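Local atomic coordinates of phosphatidylglycerophosphatase and protein-tyrosine phosphatase 1 (Mus musculus, PDB entry 3RGO), a protein that dephosphorylates phosphatidylglycerophosphate to phosphatidylglycerol, a step on the pathway to the mitochondrial phospholipid cardiolipin. Residues A98-S103 with I129-S134. Sequence-based numbering, arbitrary orientation.
With SO4 (sulfate ion), chain B; SO4 (sulfate ion), chain C.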
ATOM      1  N   ALA A  98      -1.895  -2.682  11.380  1.00 49.27           N
ATOM      2  CA  ALA A  98      -3.188  -3.356  11.427  1.00 48.70           C
ATOM      3  C   ALA A  98      -3.857  -3.483  10.058  1.00 46.73           C
ATOM      4  O   ALA A  98      -4.855  -4.190   9.917  1.00 45.66           O
ATOM      5  CB  ALA A  98      -4.115  -2.637  12.413  1.00 50.13           C
ATOM      6  N   GLY A  99      -3.311  -2.793   9.060  1.00 42.26           N
ATOM      7  CA  GLY A  99      -3.872  -2.805   7.718  1.00 44.10           C
ATOM      8  C   GLY A  99      -5.201  -2.074   7.614  1.00 43.58           C
ATOM      9  O   GLY A  99      -6.077  -2.477   6.853  1.00 43.81           O
ATOM     10  N   ARG A 100      -5.344  -0.986   8.364  1.00 41.70           N
ATOM     11  CA  ARG A 100      -6.629  -0.294   8.468  1.00 45.47           C
ATOM     12  C   ARG A 100      -6.602   1.193   8.113  1.00 42.03           C
ATOM     13  O   ARG A 100      -7.639   1.768   7.770  1.00 39.14           O
ATOM     14  CB  ARG A 100      -7.203  -0.463   9.883  1.00 52.66           C
ATOM     15  CG  ARG A 100      -8.120  -1.666  10.057  1.00 61.90           C
ATOM     16  CD  ARG A 100      -7.441  -2.956   9.656  1.00 67.42           C
ATOM     17  NE  ARG A 100      -8.393  -3.967   9.204  1.00 71.99           N
ATOM     18  CZ  ARG A 100      -8.838  -4.969   9.954  1.00 73.91           C
ATOM     19  NH1 ARG A 100      -8.419  -5.105  11.206  1.00 77.82           N
ATOM     20  NH2 ARG A 100      -9.702  -5.838   9.447  1.00 73.51           N
ATOM     21  N   SER A 101      -5.434   1.823   8.207  1.00 39.67           N
ATOM     22  CA  SER A 101      -5.376   3.287   8.166  1.00 36.62           C
ATOM     23  C   SER A 101      -4.261   3.841   7.278  1.00 38.97           C
ATOM     24  O   SER A 101      -4.516   4.329   6.177  1.00 38.45           O
ATOM     25  CB  SER A 101      -5.247   3.843   9.588  1.00 35.40           C
ATOM     26  OG  SER A 101      -5.256   5.259   9.598  1.00 36.73           O
ATOM     27  N   ARG A 102      -3.030   3.782   7.768  1.00 38.00           N
ATOM     28  CA  ARG A 102      -1.881   4.269   7.013  1.00 36.95           C
ATOM     29  C   ARG A 102      -1.724   3.442   5.742  1.00 33.49           C
ATOM     30  O   ARG A 102      -1.506   3.976   4.654  1.00 34.06           O
ATOM     31  CB  ARG A 102      -0.615   4.188   7.871  1.00 34.34           C
ATOM     32  CG  ARG A 102      -0.648   5.133   9.058  1.00 38.46           C
ATOM     33  CD  ARG A 102       0.304   4.704  10.157  1.00 42.49           C
ATOM     34  NE  ARG A 102       0.153   5.551  11.334  1.00 50.97           N
ATOM     35  CZ  ARG A 102      -0.764   5.360  12.278  1.00 57.05           C
ATOM     36  NH1 ARG A 102      -1.611   4.343  12.188  1.00 56.57           N
ATOM     37  NH2 ARG A 102      -0.831   6.187  13.315  1.00 58.96           N
ATOM     38  N   SER A 103      -1.856   2.130   5.886  1.00 35.64           N
ATOM     39  CA  SER A 103      -1.724   1.233   4.749  1.00 35.81           C
ATOM     40  C   SER A 103      -2.940   1.342   3.827  1.00 35.58           C
ATOM     41  O   SER A 103      -2.818   1.251   2.603  1.00 32.40           O
ATOM     42  CB  SER A 103      -1.492  -0.205   5.231  1.00 33.19           C
ATOM     43  OG  SER A 103      -2.491  -0.600   6.149  1.00 33.91           O
ATOM     44  N   ILE A 129     -14.445  -4.218   1.046  1.00 51.97           N
ATOM     45  CA  ILE A 129     -13.705  -5.474   1.080  1.00 48.96           C
ATOM     46  C   ILE A 129     -13.136  -5.777   2.463  1.00 48.31           C
ATOM     47  O   ILE A 129     -13.234  -6.904   2.949  1.00 48.93           O
ATOM     48  CB  ILE A 129     -12.543  -5.466   0.071  1.00 44.13           C
ATOM     49  CG1 ILE A 129     -13.082  -5.349  -1.354  1.00 44.93           C
ATOM     50  CG2 ILE A 129     -11.680  -6.727   0.237  1.00 37.40           C
ATOM     51  CD1 ILE A 129     -12.017  -5.032  -2.384  1.00 48.04           C
ATOM     52  N   ARG A 130     -12.540  -4.767   3.090  1.00 46.58           N
ATOM     53  CA  ARG A 130     -11.861  -4.953   4.368  1.00 48.97           C
ATOM     54  C   ARG A 130     -12.481  -4.088   5.467  1.00 50.05           C
ATOM     55  O   ARG A 130     -12.728  -2.901   5.271  1.00 48.15           O
ATOM     56  CB  ARG A 130     -10.368  -4.651   4.216  1.00 46.98           C
ATOM     57  CG  ARG A 130      -9.542  -4.874   5.473  1.00 46.73           C
ATOM     58  CD  ARG A 130      -8.057  -4.919   5.140  1.00 41.93           C
ATOM     59  NE  ARG A 130      -7.226  -5.022   6.336  1.00 40.66           N
ATOM     60  CZ  ARG A 130      -6.923  -6.166   6.946  1.00 40.67           C
ATOM     61  NH1 ARG A 130      -7.385  -7.315   6.475  1.00 40.35           N
ATOM     62  NH2 ARG A 130      -6.157  -6.160   8.030  1.00 37.97           N
ATOM     63  N   SER A 131     -12.718  -4.695   6.625  1.00 52.46           N
ATOM     64  CA  SER A 131     -13.425  -4.032   7.714  1.00 52.61           C
ATOM     65  C   SER A 131     -12.536  -3.076   8.508  1.00 49.42           C
ATOM     66  O   SER A 131     -11.306  -3.172   8.476  1.00 48.31           O
ATOM     67  CB  SER A 131     -14.021  -5.074   8.663  1.00 58.37           C
ATOM     68  OG  SER A 131     -13.006  -5.663   9.459  1.00 62.24           O
ATOM     69  N   HIS A 132     -13.177  -2.156   9.221  1.00 44.57           N
ATOM     70  CA  HIS A 132     -12.485  -1.225  10.111  1.00 47.89           C
ATOM     71  C   HIS A 132     -11.462  -0.330   9.407  1.00 44.74           C
ATOM     72  O   HIS A 132     -10.479   0.105  10.012  1.00 42.35           O
ATOM     73  CB  HIS A 132     -11.845  -1.976  11.280  1.00 55.87           C
ATOM     74  CG  HIS A 132     -12.822  -2.784  12.078  1.00 66.29           C
ATOM     75  ND1 HIS A 132     -13.659  -2.224  13.017  1.00 71.85           N
ATOM     76  CD2 HIS A 132     -13.100  -4.110  12.069  1.00 71.71           C
ATOM     77  CE1 HIS A 132     -14.411  -3.170  13.555  1.00 76.09           C
ATOM     78  NE2 HIS A 132     -14.090  -4.323  12.997  1.00 76.66           N
ATOM     79  N   ILE A 133     -11.696  -0.050   8.131  1.00 40.84           N
ATOM     80  CA  ILE A 133     -10.897   0.949   7.445  1.00 38.77           C
ATOM     81  C   ILE A 133     -11.176   2.281   8.121  1.00 40.99           C
ATOM     82  O   ILE A 133     -12.331   2.669   8.292  1.00 44.62           O
ATOM     83  CB  ILE A 133     -11.251   1.044   5.952  1.00 37.86           C
ATOM     84  CG1 ILE A 133     -11.001  -0.297   5.264  1.00 42.91           C
ATOM     85  CG2 ILE A 133     -10.440   2.151   5.275  1.00 36.66           C
ATOM     86  CD1 ILE A 133      -9.583  -0.814   5.423  1.00 40.63           C
ATOM     87  N   SER A 134     -10.119   2.967   8.530  1.00 40.75           N
ATOM     88  CA  SER A 134     -10.266   4.255   9.184  1.00 40.86           C
ATOM     89  C   SER A 134      -9.270   5.246   8.600  1.00 42.25           C
ATOM     90  O   SER A 134      -8.097   5.250   8.969  1.00 42.59           O
ATOM     91  CB  SER A 134     -10.057   4.124  10.694  1.00 48.84           C
ATOM     92  OG  SER A 134     -10.163   5.391  11.322  1.00 52.15           O
TER
HETATM   93  S   SO4 B   1      -2.297   0.905   9.876  1.00 44.58           S
HETATM   94  O1  SO4 B   1      -2.310   2.319  10.237  1.00 44.49           O
HETATM   95  O2  SO4 B   1      -3.602   0.307  10.140  1.00 38.98           O
HETATM   96  O3  SO4 B   1      -1.970   0.773   8.462  1.00 43.11           O
HETATM   97  O4  SO4 B   1      -1.296   0.203  10.676  1.00 42.08           O
HETATM   98  S   SO4 C   2       1.899   8.786  12.181  1.00 66.13           S
HETATM   99  O1  SO4 C   2       2.310   9.513  10.980  1.00 67.37           O
HETATM  100  O2  SO4 C   2       0.441   8.842  12.315  1.00 63.46           O
HETATM  101  O3  SO4 C   2       2.331   7.392  12.069  1.00 63.06           O
HETATM  102  O4  SO4 C   2       2.523   9.391  13.357  1.00 62.92           O
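The guanidinium groups of R100 and R130 lie one over the other, their planes 32° apart. R130 NH2 sits over one face of R100, 3.3 Å above its plane and offset toward the rim; H132 CB covers the opposite face. R100 NH2 lies over the centre of the R130 group. These are like charges, R100 NE and R130 NE being donors 3.3 Å apart without a hydrogen bond; carbonyls at the R130 edge would probably offset the repulsion. There NE donates to G99 O at 2.8 Å, nearly in plane, and NH2 reaches A98 O, whose position is less certain. An extended chain (chi1 -177°) carries the group there, and NH1 is hydrogen-bonded to ND1 of H3. The R102 guanidinium is edge-on to two sulfates, NH1 donating to chain B O1 and NE to chain C O3. Residues 98-102 belong to the P-loop, the CX5R signature from C96, the predicted phosphocysteine nucleophile, to R102. R100 N (2.8 Å to O2) and S103 OG also grip the chain B sulfate, consistent with a phosphate site. An alanine in place of R130 would probably leave G99 O without this donor and open a gap beside R100. S134 N donates to R100 O (2.9 Å), and S101 OG to S134 O almost in line with the carbonyl bond.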